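Transcriptional regulator ZitR (Lactococcus lactis subsp. cremoris, PDB 6FI9) represses the zit operon when zinc is present, binding as a homodimer to two palindromic operator sites in the zit promoter. Local coordinates at residues E22-S36 with V102-T116. The protein carries 3 engineered substitutions. Sequence-based numbering, arbitrary orientation.
With ZN (zinc ion), chain I; ZN (zinc ion), chain J.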
ATOM      1  N   GLU A  22      -2.864  -7.392   1.017  1.00 82.77           N
ATOM      2  CA  GLU A  22      -4.296  -7.095   1.124  1.00 79.92           C
ATOM      3  C   GLU A  22      -4.654  -6.473   2.471  1.00 81.10           C
ATOM      4  O   GLU A  22      -3.970  -6.716   3.469  1.00 81.27           O
ATOM      5  CB  GLU A  22      -5.144  -8.358   0.877  1.00 81.10           C
ATOM      6  CG  GLU A  22      -4.878  -9.518   1.824  1.00 84.84           C
ATOM      7  CD  GLU A  22      -5.595 -10.799   1.455  1.00 92.49           C
ATOM      8  OE1 GLU A  22      -6.836 -10.764   1.302  1.00 76.28           O
ATOM      9  OE2 GLU A  22      -4.917 -11.840   1.314  1.00 88.92           O
ATOM     10  N   ILE A  23      -5.727  -5.678   2.494  1.00 75.50           N
ATOM     11  CA  ILE A  23      -6.202  -5.036   3.713  1.00 74.91           C
ATOM     12  C   ILE A  23      -7.290  -5.891   4.366  1.00 80.26           C
ATOM     13  O   ILE A  23      -8.339  -6.148   3.764  1.00 79.46           O
ATOM     14  CB  ILE A  23      -6.626  -3.554   3.488  1.00 76.60           C
ATOM     15  CG1 ILE A  23      -5.396  -2.666   3.239  1.00 76.30           C
ATOM     16  CG2 ILE A  23      -7.446  -3.018   4.668  1.00 77.69           C
ATOM     17  CD1 ILE A  23      -5.709  -1.371   2.594  1.00 82.13           C
ATOM     18  N   LEU A  24      -7.018  -6.337   5.602  1.00 78.47           N
ATOM     19  CA  LEU A  24      -7.940  -7.127   6.411  1.00 79.10           C
ATOM     20  C   LEU A  24      -7.996  -6.508   7.787  1.00 85.90           C
ATOM     21  O   LEU A  24      -6.982  -6.483   8.486  1.00 86.70           O
ATOM     22  CB  LEU A  24      -7.505  -8.601   6.485  1.00 79.74           C
ATOM     23  CG  LEU A  24      -7.829  -9.471   5.275  1.00 83.34           C
ATOM     24  CD1 LEU A  24      -6.777 -10.538   5.087  1.00 84.68           C
ATOM     25  CD2 LEU A  24      -9.201 -10.100   5.397  1.00 84.28           C
ATOM     26  N   LEU A  25      -9.159  -5.950   8.153  1.00 84.22           N
ATOM     27  CA  LEU A  25      -9.353  -5.312   9.451  1.00 85.77           C
ATOM     28  C   LEU A  25      -9.758  -6.339  10.489  1.00 95.67           C
ATOM     29  O   LEU A  25     -10.666  -7.149  10.250  1.00 96.24           O
ATOM     30  CB  LEU A  25     -10.358  -4.156   9.389  1.00 85.15           C
ATOM     31  CG  LEU A  25      -9.932  -2.920   8.594  1.00 88.65           C
ATOM     32  CD1 LEU A  25     -11.081  -1.955   8.450  1.00 88.73           C
ATOM     33  CD2 LEU A  25      -8.738  -2.222   9.232  1.00 91.22           C
ATOM     34  N   GLY A  26      -9.053  -6.290  11.623  1.00 95.43           N
ATOM     35  CA  GLY A  26      -9.203  -7.200  12.752  1.00 97.76           C
ATOM     36  C   GLY A  26      -7.988  -8.095  12.885  1.00104.54           C
ATOM     37  O   GLY A  26      -6.958  -7.841  12.245  1.00102.99           O
ATOM     38  N   GLU A  27      -8.098  -9.153  13.719  1.00104.84           N
ATOM     39  CA  GLU A  27      -7.016 -10.117  13.936  1.00106.70           C
ATOM     40  C   GLU A  27      -7.333 -11.489  13.339  1.00112.08           C
ATOM     41  O   GLU A  27      -8.503 -11.885  13.263  1.00111.46           O
ATOM     42  CB  GLU A  27      -6.634 -10.225  15.425  1.00110.17           C
ATOM     43  CG  GLU A  27      -5.953  -8.986  15.991  1.00121.32           C
ATOM     44  CD  GLU A  27      -4.484  -8.828  15.649  1.00144.18           C
ATOM     45  OE1 GLU A  27      -4.179  -8.404  14.511  1.00137.04           O
ATOM     46  OE2 GLU A  27      -3.636  -9.120  16.524  1.00142.41           O
ATOM     47  N   CYS A  28      -6.277 -12.192  12.894  1.00109.90           N
ATOM     48  CA  CYS A  28      -6.384 -13.510  12.286  1.00110.74           C
ATOM     49  C   CYS A  28      -6.623 -14.577  13.351  1.00117.01           C
ATOM     50  O   CYS A  28      -5.807 -14.749  14.263  1.00117.86           O
ATOM     51  CB  CYS A  28      -5.157 -13.820  11.432  1.00111.15           C
ATOM     52  SG  CYS A  28      -5.367 -15.243  10.326  1.00115.63           S
ATOM     53  N   GLU A  29      -7.767 -15.274  13.237  1.00114.01           N
ATOM     54  CA  GLU A  29      -8.188 -16.337  14.151  1.00116.08           C
ATOM     55  C   GLU A  29      -7.660 -17.736  13.753  1.00122.35           C
ATOM     56  O   GLU A  29      -8.058 -18.732  14.359  1.00123.83           O
ATOM     57  CB  GLU A  29      -9.722 -16.334  14.308  1.00117.25           C
ATOM     58  CG  GLU A  29     -10.239 -15.224  15.211  1.00124.44           C
ATOM     59  CD  GLU A  29     -11.747 -15.049  15.287  1.00135.84           C
ATOM     60  OE1 GLU A  29     -12.487 -16.061  15.307  1.00110.35           O
ATOM     61  OE2 GLU A  29     -12.189 -13.879  15.338  1.00131.63           O
ATOM     62  N   SER A  30      -6.752 -17.808  12.756  1.00119.33           N
ATOM     63  CA  SER A  30      -6.156 -19.065  12.297  1.00121.32           C
ATOM     64  C   SER A  30      -5.080 -19.557  13.258  1.00129.69           C
ATOM     65  O   SER A  30      -4.186 -18.794  13.641  1.00128.99           O
ATOM     66  CB  SER A  30      -5.578 -18.925  10.892  1.00122.96           C
ATOM     67  OG  SER A  30      -6.606 -18.979   9.919  1.00130.58           O
ATOM     68  N   ASN A  31      -5.179 -20.842  13.642  1.00130.39           N
ATOM     69  CA  ASN A  31      -4.251 -21.526  14.548  1.00133.76           C
ATOM     70  C   ASN A  31      -2.912 -21.850  13.866  1.00139.27           C
ATOM     71  O   ASN A  31      -1.908 -22.057  14.556  1.00141.26           O
ATOM     72  CB  ASN A  31      -4.896 -22.792  15.132  1.00137.29           C
ATOM     73  CG  ASN A  31      -5.394 -23.778  14.098  1.00160.36           C
ATOM     74  OD1 ASN A  31      -6.535 -23.707  13.642  1.00153.80           O
ATOM     75  ND2 ASN A  31      -4.555 -24.724  13.704  1.00153.57           N
ATOM     76  N   VAL A  32      -2.910 -21.892  12.513  1.00134.20           N
ATOM     77  CA  VAL A  32      -1.739 -22.181  11.675  1.00134.50           C
ATOM     78  C   VAL A  32      -0.995 -20.904  11.265  1.00135.82           C
ATOM     79  O   VAL A  32      -1.625 -19.873  11.012  1.00132.80           O
ATOM     80  CB  VAL A  32      -2.062 -23.081  10.450  1.00138.48           C
ATOM     81  CG1 VAL A  32      -2.357 -24.519  10.875  1.00141.21           C
ATOM     82  CG2 VAL A  32      -3.206 -22.511   9.616  1.00135.34           C
ATOM     83  N   LYS A  33       0.347 -20.990  11.194  1.00133.75           N
ATOM     84  CA  LYS A  33       1.231 -19.882  10.829  1.00132.46           C
ATOM     85  C   LYS A  33       1.341 -19.752   9.306  1.00136.43           C
ATOM     86  O   LYS A  33       2.115 -20.478   8.674  1.00137.65           O
ATOM     87  CB  LYS A  33       2.623 -20.043  11.476  1.00137.26           C
ATOM     88  CG  LYS A  33       2.634 -19.946  13.000  1.00148.34           C
ATOM     89  CD  LYS A  33       3.981 -20.385  13.572  1.00156.21           C
ATOM     90  CE  LYS A  33       3.981 -20.448  15.075  1.00160.72           C
ATOM     91  NZ  LYS A  33       5.323 -20.806  15.598  1.00169.31           N
ATOM     92  N   LEU A  34       0.530 -18.847   8.718  1.00131.31           N
ATOM     93  CA  LEU A  34       0.488 -18.582   7.272  1.00130.07           C
ATOM     94  C   LEU A  34       0.315 -17.091   6.986  1.00132.05           C
ATOM     95  O   LEU A  34      -0.362 -16.394   7.747  1.00130.55           O
ATOM     96  CB  LEU A  34      -0.645 -19.374   6.588  1.00129.73           C
ATOM     97  CG  LEU A  34      -0.494 -20.895   6.475  1.00137.32           C
ATOM     98  CD1 LEU A  34      -1.825 -21.545   6.192  1.00136.91           C
ATOM     99  CD2 LEU A  34       0.510 -21.284   5.399  1.00141.17           C
ATOM    100  N   THR A  35       0.906 -16.609   5.871  1.00128.22           N
ATOM    101  CA  THR A  35       0.842 -15.202   5.450  1.00125.91           C
ATOM    102  C   THR A  35      -0.525 -14.833   4.859  1.00128.12           C
ATOM    103  O   THR A  35      -1.392 -15.702   4.713  1.00128.06           O
ATOM    104  CB  THR A  35       2.008 -14.841   4.505  1.00133.89           C
ATOM    105  OG1 THR A  35       1.997 -15.707   3.371  1.00134.05           O
ATOM    106  CG2 THR A  35       3.364 -14.876   5.195  1.00135.01           C
ATOM    107  N   SER A  36      -0.711 -13.534   4.528  1.00122.86           N
ATOM    108  CA  SER A  36      -1.943 -12.989   3.947  1.00120.44           C
ATOM    109  C   SER A  36      -2.328 -13.729   2.656  1.00122.30           C
ATOM    110  O   SER A  36      -3.435 -14.271   2.566  1.00121.35           O
ATOM    111  CB  SER A  36      -1.794 -11.491   3.682  1.00123.02           C
ATOM    112  OG  SER A  36      -1.465 -10.761   4.853  1.00133.57           O
ATOM    113  N   VAL A 102      -9.146 -23.392   7.674  1.00109.06           N
ATOM    114  CA  VAL A 102      -8.292 -22.219   7.422  1.00106.86           C
ATOM    115  C   VAL A 102      -8.908 -21.336   6.332  1.00106.26           C
ATOM    116  O   VAL A 102      -8.940 -20.110   6.478  1.00103.81           O
ATOM    117  CB  VAL A 102      -6.824 -22.606   7.092  1.00112.25           C
ATOM    118  CG1 VAL A 102      -5.900 -21.390   7.175  1.00110.77           C
ATOM    119  CG2 VAL A 102      -6.322 -23.728   8.001  1.00115.25           C
ATOM    120  N   ALA A 103      -9.414 -21.969   5.257  1.00102.00           N
ATOM    121  CA  ALA A 103     -10.082 -21.308   4.134  1.00 99.48           C
ATOM    122  C   ALA A 103     -11.410 -20.705   4.601  1.00101.94           C
ATOM    123  O   ALA A 103     -11.799 -19.639   4.118  1.00100.31           O
ATOM    124  CB  ALA A 103     -10.327 -22.303   3.008  1.00100.64           C
ATOM    125  N   LYS A 104     -12.091 -21.384   5.553  1.00 98.40           N
ATOM    126  CA  LYS A 104     -13.353 -20.948   6.146  1.00 97.30           C
ATOM    127  C   LYS A 104     -13.130 -19.688   6.983  1.00 97.79           C
ATOM    128  O   LYS A 104     -13.978 -18.793   6.980  1.00 95.86           O
ATOM    129  CB  LYS A 104     -13.953 -22.066   7.015  1.00102.75           C
ATOM    130  CG  LYS A 104     -14.735 -23.116   6.237  1.00122.25           C
ATOM    131  CD  LYS A 104     -15.143 -24.274   7.155  1.00135.17           C
ATOM    132  CE  LYS A 104     -16.060 -25.278   6.505  1.00144.30           C
ATOM    133  NZ  LYS A 104     -16.326 -26.428   7.411  1.00152.02           N
ATOM    134  N   GLU A 105     -11.976 -19.619   7.679  1.00 93.85           N
ATOM    135  CA  GLU A 105     -11.598 -18.493   8.530  1.00 92.62           C
ATOM    136  C   GLU A 105     -11.300 -17.255   7.708  1.00 93.80           C
ATOM    137  O   GLU A 105     -11.757 -16.174   8.076  1.00 93.02           O
ATOM    138  CB  GLU A 105     -10.396 -18.843   9.423  1.00 95.31           C
ATOM    139  CG  GLU A 105     -10.308 -18.010  10.698  1.00105.76           C
ATOM    140  CD  GLU A 105      -9.826 -16.577  10.556  1.00117.40           C
ATOM    141  OE1 GLU A 105      -8.754 -16.373   9.942  1.00115.12           O
ATOM    142  OE2 GLU A 105     -10.519 -15.660  11.055  1.00 99.00           O
ATOM    143  N   HIS A 106     -10.531 -17.404   6.610  1.00 88.38           N
ATOM    144  CA  HIS A 106     -10.160 -16.292   5.734  1.00 85.24           C
ATOM    145  C   HIS A 106     -11.377 -15.692   5.053  1.00 86.96           C
ATOM    146  O   HIS A 106     -11.479 -14.471   4.967  1.00 85.60           O
ATOM    147  CB  HIS A 106      -9.110 -16.722   4.708  1.00 85.52           C
ATOM    148  CG  HIS A 106      -8.254 -15.593   4.241  1.00 87.10           C
ATOM    149  ND1 HIS A 106      -7.257 -15.070   5.040  1.00 88.97           N
ATOM    150  CD2 HIS A 106      -8.274 -14.922   3.067  1.00 87.29           C
ATOM    151  CE1 HIS A 106      -6.699 -14.106   4.329  1.00 87.11           C
ATOM    152  NE2 HIS A 106      -7.279 -13.977   3.136  1.00 86.38           N
ATOM    153  N   ALA A 107     -12.325 -16.543   4.628  1.00 83.33           N
ATOM    154  CA  ALA A 107     -13.575 -16.122   3.998  1.00 82.19           C
ATOM    155  C   ALA A 107     -14.436 -15.339   4.998  1.00 84.32           C
ATOM    156  O   ALA A 107     -15.142 -14.403   4.617  1.00 83.18           O
ATOM    157  CB  ALA A 107     -14.328 -17.338   3.487  1.00 84.25           C
ATOM    158  N   ALA A 108     -14.346 -15.716   6.279  1.00 81.01           N
ATOM    159  CA  ALA A 108     -15.036 -15.056   7.377  1.00 80.74           C
ATOM    160  C   ALA A 108     -14.327 -13.734   7.717  1.00 81.76           C
ATOM    161  O   ALA A 108     -15.004 -12.755   8.026  1.00 81.52           O
ATOM    162  CB  ALA A 108     -15.072 -15.968   8.591  1.00 83.56           C
ATOM    163  N   HIS A 109     -12.973 -13.709   7.631  1.00 75.79           N
ATOM    164  CA  HIS A 109     -12.115 -12.546   7.888  1.00 73.75           C
ATOM    165  C   HIS A 109     -12.304 -11.477   6.804  1.00 78.81           C
ATOM    166  O   HIS A 109     -12.147 -10.293   7.086  1.00 78.10           O
ATOM    167  CB  HIS A 109     -10.640 -12.976   7.996  1.00 73.81           C
ATOM    168  CG  HIS A 109      -9.719 -11.966   8.615  1.00 76.14           C
ATOM    169  ND1 HIS A 109      -8.346 -12.112   8.539  1.00 77.86           N
ATOM    170  CD2 HIS A 109      -9.995 -10.840   9.318  1.00 77.14           C
ATOM    171  CE1 HIS A 109      -7.834 -11.070   9.178  1.00 76.77           C
ATOM    172  NE2 HIS A 109      -8.787 -10.277   9.662  1.00 76.62           N
ATOM    173  N   HIS A 110     -12.666 -11.893   5.578  1.00 76.91           N
ATOM    174  CA  HIS A 110     -12.956 -10.991   4.464  1.00 76.41           C
ATOM    175  C   HIS A 110     -14.334 -10.354   4.635  1.00 81.55           C
ATOM    176  O   HIS A 110     -14.486  -9.154   4.383  1.00 80.63           O
ATOM    177  CB  HIS A 110     -12.863 -11.722   3.120  1.00 77.25           C
ATOM    178  CG  HIS A 110     -11.549 -11.520   2.434  1.00 80.36           C
ATOM    179  ND1 HIS A 110     -11.201 -10.295   1.886  1.00 81.26           N
ATOM    180  CD2 HIS A 110     -10.539 -12.396   2.227  1.00 82.87           C
ATOM    181  CE1 HIS A 110      -9.996 -10.466   1.367  1.00 80.64           C
ATOM    182  NE2 HIS A 110      -9.555 -11.713   1.552  1.00 81.94           N
ATOM    183  N   GLU A 111     -15.331 -11.151   5.082  1.00 79.53           N
ATOM    184  CA  GLU A 111     -16.685 -10.665   5.326  1.00 79.77           C
ATOM    185  C   GLU A 111     -16.727  -9.815   6.591  1.00 81.23           C
ATOM    186  O   GLU A 111     -17.584  -8.944   6.694  1.00 81.16           O
ATOM    187  CB  GLU A 111     -17.694 -11.811   5.385  1.00 83.20           C
ATOM    188  CG  GLU A 111     -19.094 -11.375   4.979  1.00100.41           C
ATOM    189  CD  GLU A 111     -20.032 -12.501   4.595  1.00137.59           C
ATOM    190  OE1 GLU A 111     -20.569 -13.162   5.514  1.00149.97           O
ATOM    191  OE2 GLU A 111     -20.240 -12.720   3.378  1.00131.34           O
ATOM    192  N   LYS A 112     -15.781 -10.049   7.531  1.00 76.12           N
ATOM    193  CA  LYS A 112     -15.609  -9.299   8.783  1.00 75.50           C
ATOM    194  C   LYS A 112     -15.151  -7.869   8.440  1.00 76.06           C
ATOM    195  O   LYS A 112     -15.673  -6.900   9.003  1.00 76.84           O
ATOM    196  CB  LYS A 112     -14.549  -9.983   9.672  1.00 78.36           C
ATOM    197  CG  LYS A 112     -14.734  -9.750  11.175  1.00 94.44           C
ATOM    198  CD  LYS A 112     -13.440  -9.950  11.982  1.00101.79           C
ATOM    199  CE  LYS A 112     -13.138 -11.389  12.336  1.00106.60           C
ATOM    200  NZ  LYS A 112     -11.740 -11.544  12.822  1.00111.09           N
ATOM    201  N   THR A 113     -14.206  -7.759   7.476  1.00 68.10           N
ATOM    202  CA  THR A 113     -13.618  -6.515   6.984  1.00 64.99           C
ATOM    203  C   THR A 113     -14.666  -5.697   6.240  1.00 66.59           C
ATOM    204  O   THR A 113     -14.775  -4.493   6.461  1.00 65.41           O
ATOM    205  CB  THR A 113     -12.371  -6.834   6.150  1.00 67.53           C
ATOM    206  OG1 THR A 113     -11.502  -7.640   6.938  1.00 68.84           O
ATOM    207  CG2 THR A 113     -11.619  -5.595   5.701  1.00 63.43           C
ATOM    208  N   LEU A 114     -15.445  -6.351   5.372  1.00 63.04           N
ATOM    209  CA  LEU A 114     -16.501  -5.699   4.607  1.00 62.51           C
ATOM    210  C   LEU A 114     -17.598  -5.180   5.524  1.00 66.16           C
ATOM    211  O   LEU A 114     -18.101  -4.081   5.301  1.00 65.59           O
ATOM    212  CB  LEU A 114     -17.080  -6.663   3.572  1.00 62.56           C
ATOM    213  CG  LEU A 114     -16.326  -6.779   2.262  1.00 65.30           C
ATOM    214  CD1 LEU A 114     -16.554  -8.123   1.636  1.00 65.86           C
ATOM    215  CD2 LEU A 114     -16.770  -5.722   1.295  1.00 67.46           C
ATOM    216  N   SER A 115     -17.939  -5.958   6.572  1.00 64.40           N
ATOM    217  CA  SER A 115     -18.958  -5.599   7.564  1.00 65.64           C
ATOM    218  C   SER A 115     -18.562  -4.363   8.335  1.00 66.37           C
ATOM    219  O   SER A 115     -19.435  -3.550   8.632  1.00 66.84           O
ATOM    220  CB  SER A 115     -19.252  -6.760   8.508  1.00 71.06           C
ATOM    221  OG  SER A 115     -19.869  -7.821   7.795  1.00 85.35           O
ATOM    222  N   THR A 116     -17.254  -4.188   8.621  1.00 62.40           N
ATOM    223  CA  THR A 116     -16.790  -2.984   9.314  1.00 62.07           C
ATOM    224  C   THR A 116     -16.929  -1.780   8.372  1.00 64.19           C
ATOM    225  O   THR A 116     -17.390  -0.738   8.826  1.00 64.62           O
ATOM    226  CB  THR A 116     -15.409  -3.146   9.976  1.00 66.83           C
ATOM    227  OG1 THR A 116     -14.427  -3.439   9.002  1.00 68.12           O
ATOM    228  CG2 THR A 116     -15.391  -4.225  11.052  1.00 69.10           C
TER
HETATM  229 ZN    ZN I 201      -7.758 -12.507   1.635  1.00 94.40          ZN
HETATM  230 ZN    ZN J 202      -7.421 -15.851   8.478  1.00121.06          ZN
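Glu22 and two histidines one helical turn apart, His106 and His110, converge on a zinc ion, and their grip shows how a metal can tie a loop to a helix. Glu22 OE1 binds this zinc at 2.0 Å, His106 NE2 at 2.2 Å and His110 NE2 at 2.0 Å; His40 of helix 36-47 completes the site. A second zinc is held by Glu105 OE1 at 2.0 Å and by Glu39, and Cys28 completes the site, its SG at a long 2.8 Å. A turn about the CB-CG bond of Glu105 (chi2 -75°) brings its carboxylate round to the metal, and Ser30 OG, alongside, hydrogen-bonds to Glu39. Both sites sit in the winged helix-turn-helix fold of the MarR family, where the loop between helices 2-16 and 36-47 lies along helix 100-122; zinc could probably influence the DNA-binding part this way. Leu25 N gives a weak hydrogen bond to Thr113 OG1, which itself donates to His109 O, while Lys112 NZ and Glu29 OE2 form a weak salt bridge, 3.5 Å. Leu24 wedges among the three imidazoles: CD2 makes CH-pi contacts over the faces of His109, towards the rim, and His110, above the centre, and CD1 meets His106 CE1 at 3.6 Å. Glu27 O lies over the opposite face of His109, towards its rim. Farther along, Val32 CG2 packs 3.7 Å from Val102 CG2.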